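PDB 4QAN: hypothetical protein from Ruminococcus gnavus, which is of unknown function but has a cystatin-like fold, belongs as a divergent member to the NTF2-like superfamily, and can bind a magnesium ion. Local coordinates for residues Cys50-Thr55 with Lys96-Gln101; Glu103-Glu108 with His171-Gly176; Leu144-Lys149 with Tyr155-Thr160. All coordinates share one frame; numbering follows the deposited sequence.

Contact 1 of 3, residues Cys50-Thr55 with Lys96-Gln101; sequences CAIDET and KAYIEQ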
loop_
_atom_site.group_PDB
_atom_site.type_symbol
_atom_site.label_atom_id
_atom_site.label_comp_id
_atom_site.label_asym_id
_atom_site.label_seq_id
_atom_site.Cartn_x
_atom_site.Cartn_y
_atom_site.Cartn_z
ATOM N N CYS A 50 4.566 -10.362 -7.915
ATOM C CA CYS A 50 3.394 -9.507 -8.032
ATOM C C CYS A 50 3.705 -8.262 -8.856
ATOM O O CYS A 50 4.850 -7.830 -8.932
ATOM C CB CYS A 50 2.902 -9.086 -6.637
ATOM S SG CYS A 50 2.487 -10.460 -5.525
ATOM N N ALA A 51 2.673 -7.659 -9.437
ATOM C CA ALA A 51 2.846 -6.478 -10.287
ATOM C C ALA A 51 2.784 -5.179 -9.463
ATOM O O ALA A 51 1.945 -4.319 -9.720
ATOM C CB ALA A 51 1.784 -6.467 -11.381
ATOM N N ILE A 52 3.692 -5.032 -8.499
ATOM C CA ILE A 52 3.679 -3.881 -7.610
ATOM C C ILE A 52 4.054 -2.574 -8.343
ATOM O O ILE A 52 3.267 -1.618 -8.333
ATOM C CB ILE A 52 4.550 -4.099 -6.346
ATOM C CG1 ILE A 52 3.971 -5.250 -5.510
ATOM C CG2 ILE A 52 4.564 -2.837 -5.494
ATOM C CD1 ILE A 52 4.894 -5.805 -4.443
ATOM N N ASP A 53 5.239 -2.527 -8.948
ATOM C CA ASP A 53 5.696 -1.308 -9.627
ATOM C C ASP A 53 4.928 -1.050 -10.929
ATOM O O ASP A 53 4.652 0.089 -11.280
ATOM C CB ASP A 53 7.197 -1.362 -9.927
ATOM C CG ASP A 53 8.054 -1.361 -8.679
ATOM O OD1 ASP A 53 7.646 -0.793 -7.648
ATOM O OD2 ASP A 53 9.160 -1.935 -8.738
ATOM N N GLU A 54 4.587 -2.113 -11.640
ATOM C CA GLU A 54 3.970 -1.980 -12.951
ATOM C C GLU A 54 2.546 -1.442 -12.787
ATOM O O GLU A 54 2.185 -0.454 -13.413
ATOM C CB GLU A 54 3.989 -3.311 -13.719
ATOM C CG GLU A 54 5.373 -3.937 -13.894
ATOM C CD GLU A 54 5.795 -4.836 -12.735
ATOM O OE1 GLU A 54 5.176 -4.758 -11.648
ATOM O OE2 GLU A 54 6.747 -5.632 -12.925
ATOM N N THR A 55 1.757 -2.058 -11.915
ATOM C CA THR A 55 0.416 -1.551 -11.618
ATOM C C THR A 55 0.496 -0.126 -11.070
ATOM O O THR A 55 -0.222 0.762 -11.527
ATOM C CB THR A 55 -0.325 -2.453 -10.617
ATOM O OG1 THR A 55 -0.443 -3.776 -11.156
ATOM C CG2 THR A 55 -1.716 -1.910 -10.297
ATOM N N LYS A 96 1.139 -4.269 1.200
ATOM C CA LYS A 96 0.260 -4.792 2.256
ATOM C C LYS A 96 -0.877 -5.653 1.693
ATOM O O LYS A 96 -1.147 -6.740 2.202
ATOM C CB LYS A 96 -0.308 -3.654 3.083
ATOM C CG LYS A 96 -1.366 -4.054 4.117
ATOM C CD LYS A 96 -2.020 -2.789 4.612
ATOM C CE LYS A 96 -2.736 -2.991 5.929
ATOM N NZ LYS A 96 -4.009 -3.732 5.761
ATOM N N ALA A 97 -1.523 -5.179 0.627
ATOM C CA ALA A 97 -2.651 -5.895 0.039
ATOM C C ALA A 97 -2.206 -7.262 -0.463
ATOM O O ALA A 97 -2.909 -8.244 -0.240
ATOM C CB ALA A 97 -3.297 -5.087 -1.085
ATOM N N TYR A 98 -1.029 -7.327 -1.093
ATOM C CA TYR A 98 -0.472 -8.611 -1.551
ATOM C C TYR A 98 -0.095 -9.573 -0.405
ATOM O O TYR A 98 -0.291 -10.782 -0.519
ATOM C CB TYR A 98 0.732 -8.406 -2.474
ATOM C CG TYR A 98 0.362 -8.003 -3.885
ATOM C CD1 TYR A 98 -0.451 -8.809 -4.656
ATOM C CD2 TYR A 98 0.831 -6.816 -4.446
ATOM C CE1 TYR A 98 -0.795 -8.458 -5.946
ATOM C CE2 TYR A 98 0.495 -6.448 -5.745
ATOM C CZ TYR A 98 -0.327 -7.273 -6.493
ATOM O OH TYR A 98 -0.683 -6.937 -7.785
ATOM N N ILE A 99 0.425 -9.030 0.693
ATOM C CA ILE A 99 0.745 -9.836 1.860
ATOM C C ILE A 99 -0.525 -10.497 2.366
ATOM O O ILE A 99 -0.527 -11.669 2.700
ATOM C CB ILE A 99 1.444 -9.016 2.975
ATOM C CG1 ILE A 99 2.853 -8.620 2.503
ATOM C CG2 ILE A 99 1.564 -9.837 4.254
ATOM C CD1 ILE A 99 3.543 -7.531 3.301
ATOM N N GLU A 100 -1.611 -9.740 2.393
ATOM C CA GLU A 100 -2.872 -10.263 2.871
ATOM C C GLU A 100 -3.478 -11.313 1.967
ATOM O O GLU A 100 -4.053 -12.273 2.459
ATOM C CB GLU A 100 -3.839 -9.135 3.120
ATOM C CG GLU A 100 -3.422 -8.390 4.354
ATOM C CD GLU A 100 -4.122 -7.088 4.501
ATOM O OE1 GLU A 100 -4.649 -6.596 3.483
ATOM O OE2 GLU A 100 -4.126 -6.565 5.639
ATOM N N GLN A 101 -3.322 -11.164 0.655
ATOM C CA GLN A 101 -3.703 -12.234 -0.255
ATOM C C GLN A 101 -2.881 -13.474 0.061
ATOM O O GLN A 101 -3.433 -14.556 0.215
ATOM C CB GLN A 101 -3.496 -11.840 -1.709
ATOM C CG GLN A 101 -4.407 -10.719 -2.157
ATOM C CD GLN A 101 -4.695 -10.747 -3.636
ATOM O OE1 GLN A 101 -3.837 -11.103 -4.444
ATOM N NE2 GLN A 101 -5.920 -10.377 -4.001
#
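C50 lies over one face of the Y98 ring, with its CB placed almost exactly above the middle. CB is 3.5 Å from the centroid of the Y98 ring and only 5° off the ring normal, a well-centred CH-pi contact. The sulfur rests over the same face but nearer the root of the ring, where C50 SG comes within 3.5 Å of Y98 CD1. This sulfur-aromatic contact follows from the first torsion of C50 (chi1 -58°), which turns SG beside the backbone N and lets CB and SG lie on the ring together. Cysteine suits the place because it is small enough to sit close over the ring and its polarisable sulfur is at home in a buried, apolar setting. I52 meets the ring obliquely with its CG1 arm, which reaches 3.7 Å from Y98 CD2 as the two side chains run past each other in opposite directions.

The contact joins the start of helix 52-58 to the long helix 87-108, both in the helical part that packs against the curled antiparallel sheet of this cystatin-like fold. A51, between the two apolar partners, is the centre of an inverse gamma turn and the N-cap residue of the shorter helix. Its carbonyl receives both T55 N and the hydroxyl T55 OG1, the latter at 2.8 Å from A51 O, in the carbonyl plane and on a lone pair.

Tyrosine combines a broad ring for C50 and I52 with a hydroxyl that hydrogen-bonds to the backbone O of H171. An alanine here has neither ring nor hydroxyl, which would probably open a gap beside C50 and I52 and leave H171 O without its mate. I52 also packs on S91 and T95, one to two turns earlier on helix 87-108.

Contact 2 of 3, residues Glu103-Glu108 with His171-Gly176; sequences EELSTE and HSLKEG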
loop_
_atom_site.group_PDB
_atom_site.type_symbol
_atom_site.label_atom_id
_atom_site.label_comp_id
_atom_site.label_asym_id
_atom_site.label_seq_id
_atom_site.Cartn_x
_atom_site.Cartn_y
_atom_site.Cartn_z
ATOM N N GLU A 103 -1.274 -14.328 2.814
ATOM C CA GLU A 103 -1.628 -14.899 4.126
ATOM C C GLU A 103 -2.970 -15.625 4.087
ATOM O O GLU A 103 -3.094 -16.743 4.601
ATOM C CB GLU A 103 -1.623 -13.814 5.208
ATOM C CG GLU A 103 -0.225 -13.297 5.540
ATOM C CD GLU A 103 -0.233 -12.103 6.493
ATOM O OE1 GLU A 103 -1.293 -11.488 6.681
ATOM O OE2 GLU A 103 0.826 -11.763 7.057
ATOM N N GLU A 104 -3.962 -15.000 3.455
ATOM C CA GLU A 104 -5.286 -15.605 3.323
ATOM C C GLU A 104 -5.234 -16.984 2.633
ATOM O O GLU A 104 -5.752 -17.968 3.180
ATOM C CB GLU A 104 -6.228 -14.669 2.579
ATOM C CG GLU A 104 -7.647 -15.191 2.471
ATOM C CD GLU A 104 -8.600 -14.209 1.819
ATOM O OE1 GLU A 104 -8.248 -13.015 1.679
ATOM O OE2 GLU A 104 -9.712 -14.639 1.453
ATOM N N LEU A 105 -4.610 -17.064 1.457
ATOM C CA LEU A 105 -4.493 -18.351 0.748
ATOM C C LEU A 105 -3.700 -19.369 1.553
ATOM O O LEU A 105 -3.987 -20.561 1.496
ATOM C CB LEU A 105 -3.817 -18.195 -0.619
ATOM C CG LEU A 105 -4.680 -17.887 -1.842
ATOM C CD1 LEU A 105 -5.292 -16.491 -1.763
ATOM C CD2 LEU A 105 -3.839 -18.025 -3.101
ATOM N N SER A 106 -2.682 -18.903 2.268
ATOM C CA SER A 106 -1.874 -19.774 3.124
ATOM C C SER A 106 -2.701 -20.310 4.290
ATOM O O SER A 106 -2.425 -21.388 4.790
ATOM C CB SER A 106 -0.644 -19.035 3.657
ATOM O OG SER A 106 0.315 -18.822 2.628
ATOM N N THR A 107 -3.709 -19.553 4.712
ATOM C CA THR A 107 -4.623 -19.984 5.763
ATOM C C THR A 107 -5.708 -20.883 5.185
ATOM O O THR A 107 -5.968 -21.954 5.711
ATOM C CB THR A 107 -5.285 -18.773 6.455
ATOM O OG1 THR A 107 -4.319 -18.114 7.271
ATOM C CG2 THR A 107 -6.465 -19.191 7.336
ATOM N N GLU A 108 -6.336 -20.441 4.100
ATOM C CA GLU A 108 -7.526 -21.119 3.562
ATOM C C GLU A 108 -7.239 -22.412 2.798
ATOM O O GLU A 108 -8.167 -23.104 2.395
ATOM C CB GLU A 108 -8.327 -20.162 2.673
ATOM C CG GLU A 108 -8.975 -19.027 3.442
ATOM C CD GLU A 108 -9.924 -19.516 4.518
ATOM O OE1 GLU A 108 -10.775 -20.379 4.217
ATOM O OE2 GLU A 108 -9.822 -19.037 5.667
ATOM N N HIS A 171 -1.207 -9.945 -11.045
ATOM C CA HIS A 171 -1.897 -8.764 -10.516
ATOM C C HIS A 171 -2.692 -9.101 -9.265
ATOM O O HIS A 171 -2.809 -8.274 -8.346
ATOM C CB HIS A 171 -2.862 -8.176 -11.550
ATOM C CG HIS A 171 -3.677 -7.047 -11.011
ATOM N ND1 HIS A 171 -3.117 -5.843 -10.643
ATOM C CD2 HIS A 171 -4.994 -6.955 -10.724
ATOM C CE1 HIS A 171 -4.058 -5.046 -10.173
ATOM N NE2 HIS A 171 -5.207 -5.697 -10.211
ATOM N N SER A 172 -3.287 -10.289 -9.245
ATOM C CA SER A 172 -4.052 -10.725 -8.087
ATOM C C SER A 172 -4.019 -12.226 -7.932
ATOM O O SER A 172 -4.029 -12.955 -8.922
ATOM C CB SER A 172 -5.495 -10.245 -8.190
ATOM O OG SER A 172 -6.200 -10.474 -6.982
ATOM N N LEU A 173 -3.963 -12.672 -6.681
ATOM C CA LEU A 173 -3.982 -14.097 -6.327
ATOM C C LEU A 173 -5.415 -14.597 -6.165
ATOM O O LEU A 173 -5.641 -15.751 -5.808
ATOM C CB LEU A 173 -3.218 -14.333 -5.016
ATOM C CG LEU A 173 -1.702 -14.479 -5.140
ATOM C CD1 LEU A 173 -1.009 -13.137 -5.371
ATOM C CD2 LEU A 173 -1.171 -15.157 -3.888
ATOM N N LYS A 174 -6.361 -13.683 -6.373
ATOM C CA LYS A 174 -7.778 -13.970 -6.387
ATOM C C LYS A 174 -8.415 -13.288 -7.601
ATOM O O LYS A 174 -7.955 -12.244 -8.066
ATOM C CB LYS A 174 -8.408 -13.483 -5.087
ATOM C CG LYS A 174 -7.780 -14.139 -3.871
ATOM C CD LYS A 174 -8.625 -13.957 -2.622
ATOM C CE LYS A 174 -8.540 -12.553 -2.073
ATOM N NZ LYS A 174 -9.658 -12.299 -1.131
ATOM N N GLU A 175 -9.473 -13.897 -8.106
ATOM C CA GLU A 175 -10.163 -13.467 -9.327
ATOM C C GLU A 175 -10.429 -11.967 -9.336
ATOM O O GLU A 175 -10.737 -11.390 -8.308
ATOM C CB GLU A 175 -11.497 -14.202 -9.400
ATOM C CG GLU A 175 -12.040 -14.431 -10.786
ATOM C CD GLU A 175 -13.259 -15.334 -10.741
ATOM O OE1 GLU A 175 -14.241 -14.950 -10.068
ATOM O OE2 GLU A 175 -13.225 -16.423 -11.356
ATOM N N GLY A 176 -10.312 -11.344 -10.502
ATOM C CA GLY A 176 -10.610 -9.924 -10.663
ATOM C C GLY A 176 -9.447 -9.022 -10.293
ATOM O O GLY A 176 -8.278 -9.413 -10.394
#
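K174 reaches across to helix 87-108, passing L105 on its way to E104, just beyond a classic beta bulge in which H171 and S172 both face T160. Its CB points toward the helix, and CG makes the first contact, 4.0 Å from L105 CD1, the two side chains running antiparallel where they meet. At CD the chain bends (chi3 -74°), turning the rest of the lysine aside from the leucine. CE then passes 3.8 Å from E104 OE1, and NZ closes a salt bridge, 3.2 Å from E104 OE1 on the syn side but 35° out of the carboxylate plane. A second, weak bond runs from K174 NZ to E104 OE2 at 3.5 Å. E104 comes in at about a right angle to the lysine, fully extended. The strongest polar partner of the ammonium group is the backbone O of I183, so it bonds both to the helix and to a later part of its own loop. A lysine fits here because its methylenes can lie against a leucine while its charge stays at the partly exposed edge.

Deeper in, the contact is apolar: L105 CD2 lies 4.0 Å from L173 CD2, and the branched leucine ends cross at a slant. Both leucines also pack on F159 of strand 153-164, joining the helix to the sheet. The turn that presents L173 and K174 is fastened by S172, whose hydroxyl also receives Q101 NE2; S172 OG donates to K174 O at 2.7 Å, aimed at an in-plane lone pair of that carbonyl.

Contact 3 of 3, residues Leu144-Lys149 with Tyr155-Thr160; sequences LEIYVK and YRLGFT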
loop_
_atom_site.group_PDB
_atom_site.type_symbol
_atom_site.label_atom_id
_atom_site.label_comp_id
_atom_site.label_asym_id
_atom_site.label_seq_id
_atom_site.Cartn_x
_atom_site.Cartn_y
_atom_site.Cartn_z
ATOM N N LEU A 144 -6.647 -16.916 -14.979
ATOM C CA LEU A 144 -6.346 -18.340 -14.949
ATOM C C LEU A 144 -7.041 -19.035 -13.803
ATOM O O LEU A 144 -7.141 -18.495 -12.703
ATOM C CB LEU A 144 -4.837 -18.588 -14.850
ATOM C CG LEU A 144 -4.032 -18.115 -16.068
ATOM C CD1 LEU A 144 -3.425 -16.746 -15.808
ATOM C CD2 LEU A 144 -2.943 -19.109 -16.440
ATOM N N GLU A 145 -7.544 -20.229 -14.097
ATOM C CA GLU A 145 -8.046 -21.147 -13.096
ATOM C C GLU A 145 -6.937 -22.143 -12.814
ATOM O O GLU A 145 -6.373 -22.726 -13.744
ATOM C CB GLU A 145 -9.266 -21.898 -13.622
ATOM C CG GLU A 145 -10.421 -21.018 -14.075
ATOM C CD GLU A 145 -11.592 -21.837 -14.587
ATOM O OE1 GLU A 145 -11.396 -23.028 -14.918
ATOM O OE2 GLU A 145 -12.714 -21.294 -14.657
ATOM N N ILE A 146 -6.635 -22.353 -11.538
ATOM C CA ILE A 146 -5.518 -23.208 -11.153
ATOM C C ILE A 146 -6.024 -24.337 -10.265
ATOM O O ILE A 146 -6.650 -24.090 -9.242
ATOM C CB ILE A 146 -4.438 -22.389 -10.422
ATOM C CG1 ILE A 146 -4.001 -21.203 -11.286
ATOM C CG2 ILE A 146 -3.232 -23.244 -10.060
ATOM C CD1 ILE A 146 -3.361 -20.093 -10.491
ATOM N N TYR A 147 -5.757 -25.573 -10.671
ATOM C CA TYR A 147 -6.159 -26.743 -9.901
ATOM C C TYR A 147 -4.938 -27.323 -9.203
ATOM O O TYR A 147 -3.977 -27.738 -9.850
ATOM C CB TYR A 147 -6.829 -27.790 -10.808
ATOM C CG TYR A 147 -8.087 -27.264 -11.470
ATOM C CD1 TYR A 147 -9.324 -27.376 -10.845
ATOM C CD2 TYR A 147 -8.033 -26.618 -12.706
ATOM C CE1 TYR A 147 -10.477 -26.878 -11.439
ATOM C CE2 TYR A 147 -9.179 -26.114 -13.307
ATOM C CZ TYR A 147 -10.400 -26.246 -12.669
ATOM O OH TYR A 147 -11.548 -25.749 -13.249
ATOM N N VAL A 148 -4.981 -27.337 -7.878
ATOM C CA VAL A 148 -3.897 -27.891 -7.081
ATOM C C VAL A 148 -4.413 -28.987 -6.160
ATOM O O VAL A 148 -5.619 -29.168 -6.023
ATOM C CB VAL A 148 -3.197 -26.802 -6.245
ATOM C CG1 VAL A 148 -2.674 -25.700 -7.158
ATOM C CG2 VAL A 148 -4.127 -26.235 -5.174
ATOM N N LYS A 149 -3.484 -29.703 -5.528
ATOM C CA LYS A 149 -3.810 -30.811 -4.634
ATOM C C LYS A 149 -2.993 -30.743 -3.345
ATOM O O LYS A 149 -1.775 -30.552 -3.395
ATOM C CB LYS A 149 -3.543 -32.134 -5.345
ATOM C CG LYS A 149 -3.608 -33.349 -4.438
ATOM C CD LYS A 149 -3.296 -34.615 -5.206
ATOM C CE LYS A 149 -3.274 -35.819 -4.286
ATOM N NZ LYS A 149 -2.917 -37.050 -5.036
ATOM N N TYR A 155 -8.082 -28.284 -4.756
ATOM C CA TYR A 155 -8.671 -26.931 -4.731
ATOM C C TYR A 155 -8.514 -26.227 -6.080
ATOM O O TYR A 155 -7.599 -26.538 -6.847
ATOM C CB TYR A 155 -8.037 -26.067 -3.629
ATOM C CG TYR A 155 -8.001 -26.710 -2.261
ATOM C CD1 TYR A 155 -6.911 -27.478 -1.865
ATOM C CD2 TYR A 155 -9.051 -26.550 -1.366
ATOM C CE1 TYR A 155 -6.866 -28.070 -0.616
ATOM C CE2 TYR A 155 -9.017 -27.139 -0.114
ATOM C CZ TYR A 155 -7.922 -27.896 0.256
ATOM O OH TYR A 155 -7.875 -28.485 1.495
ATOM N N ARG A 156 -9.419 -25.293 -6.370
ATOM C CA ARG A 156 -9.279 -24.422 -7.533
ATOM C C ARG A 156 -8.916 -23.027 -7.046
ATOM O O ARG A 156 -9.487 -22.541 -6.067
ATOM C CB ARG A 156 -10.562 -24.377 -8.387
ATOM C CG ARG A 156 -10.511 -23.347 -9.519
ATOM C CD ARG A 156 -11.638 -23.477 -10.539
ATOM N NE ARG A 156 -12.969 -23.399 -9.941
ATOM C CZ ARG A 156 -13.548 -22.283 -9.498
ATOM N NH1 ARG A 156 -12.927 -21.108 -9.560
ATOM N NH2 ARG A 156 -14.765 -22.342 -8.970
ATOM N N LEU A 157 -7.961 -22.391 -7.717
ATOM C CA LEU A 157 -7.612 -21.006 -7.411
ATOM C C LEU A 157 -7.822 -20.166 -8.658
ATOM O O LEU A 157 -7.806 -20.689 -9.765
ATOM C CB LEU A 157 -6.161 -20.896 -6.948
ATOM C CG LEU A 157 -5.655 -21.945 -5.955
ATOM C CD1 LEU A 157 -4.135 -21.977 -5.939
ATOM C CD2 LEU A 157 -6.196 -21.673 -4.565
ATOM N N GLY A 158 -8.028 -18.866 -8.474
ATOM C CA GLY A 158 -8.141 -17.944 -9.597
ATOM C C GLY A 158 -7.124 -16.836 -9.471
ATOM O O GLY A 158 -7.216 -16.026 -8.561
ATOM N N PHE A 159 -6.137 -16.807 -10.363
ATOM C CA PHE A 159 -5.189 -15.691 -10.416
ATOM C C PHE A 159 -5.472 -14.802 -11.629
ATOM O O PHE A 159 -5.793 -15.296 -12.728
ATOM C CB PHE A 159 -3.724 -16.174 -10.501
ATOM C CG PHE A 159 -3.223 -16.940 -9.295
ATOM C CD1 PHE A 159 -3.980 -17.078 -8.129
ATOM C CD2 PHE A 159 -1.947 -17.491 -9.318
ATOM C CE1 PHE A 159 -3.494 -17.781 -7.039
ATOM C CE2 PHE A 159 -1.452 -18.196 -8.225
ATOM C CZ PHE A 159 -2.226 -18.340 -7.086
ATOM N N THR A 160 -5.331 -13.491 -11.425
ATOM C CA THR A 160 -5.299 -12.530 -12.517
ATOM C C THR A 160 -3.839 -12.174 -12.830
ATOM O O THR A 160 -3.164 -11.502 -12.046
ATOM C CB THR A 160 -6.083 -11.254 -12.178
ATOM O OG1 THR A 160 -7.417 -11.599 -11.780
ATOM C CG2 THR A 160 -6.128 -10.314 -13.374
#
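The backbone oxygen of I146 is gripped twice from the facing strand: L157 N donates to I146 O at 2.6 Å, and R156 CA lies 3.2 Å from I146 O in a CA-H...O contact. In return I146 N donates to L157 O. The same exchange at L144 with F159 and at V148 with Y155 gives six backbone bonds, the ladder of an antiparallel beta hairpin, with E145-G158 and Y147-R156 as the non-hydrogen-bonded pairs between. At G158, CA is 3.3 Å from L144 O, a further weak CA-H...O contact.

The side chains divide cleanly between the two faces. L144, I146, V148, Y155, L157 and F159 make the buried one, where leucine, beta-branched and aromatic side chains give the strands a broad apolar surface. The side chains of V148 and L157 cross at about a right angle, CG1 of V148 lying 4.2 Å from CD1 of L157, while CD1 of I146 lies over a face of the F159 ring, though modelled too near for its spacing to be trusted. On the partly exposed face, Y147 and R156 run side by side in the same direction. R156 leaves its backbone with CG turned away from N (chi1 173°), which lays CG over one face of the Y147 ring, and R156 CD comes 3.5 Å from Y147 OH. The ring and guanidinium planes stand 70° apart, so the methylenes rather than a stacked guanidinium make this contact. Arginine and tyrosine suit such a face, offering apolar flanks to each other and polar ends to the surroundings.

Strand 116-122 continues the sheet beyond strand 140-150, V187 of strand 187-188 pairs with R156 on the other flank, and V31 and L35 of helix 27-39 pack on the buried face.

How the contacts relate
Contact 2 is the middle member: its centre lies about 11 Å from that of contact 1 and about 10 Å from that of contact 3, whereas contacts 1 and 3, about 18 Å apart between centres, do not touch, their nearest atoms about 7 Å apart. Contacts 1 and 2 use successive parts of helix 87-108, and Q101 joins them through a hydrogen bond to L173 N. Contacts 2 and 3 meet in the antiparallel sheet, where T160 O receives H171 N. Along the chain contact 1 closes before contact 2 opens, and contact 3 is nested inside contact 2's loop. Together they fasten helix 87-108 to helix 52-58 and to the N-terminal antiparallel sheet.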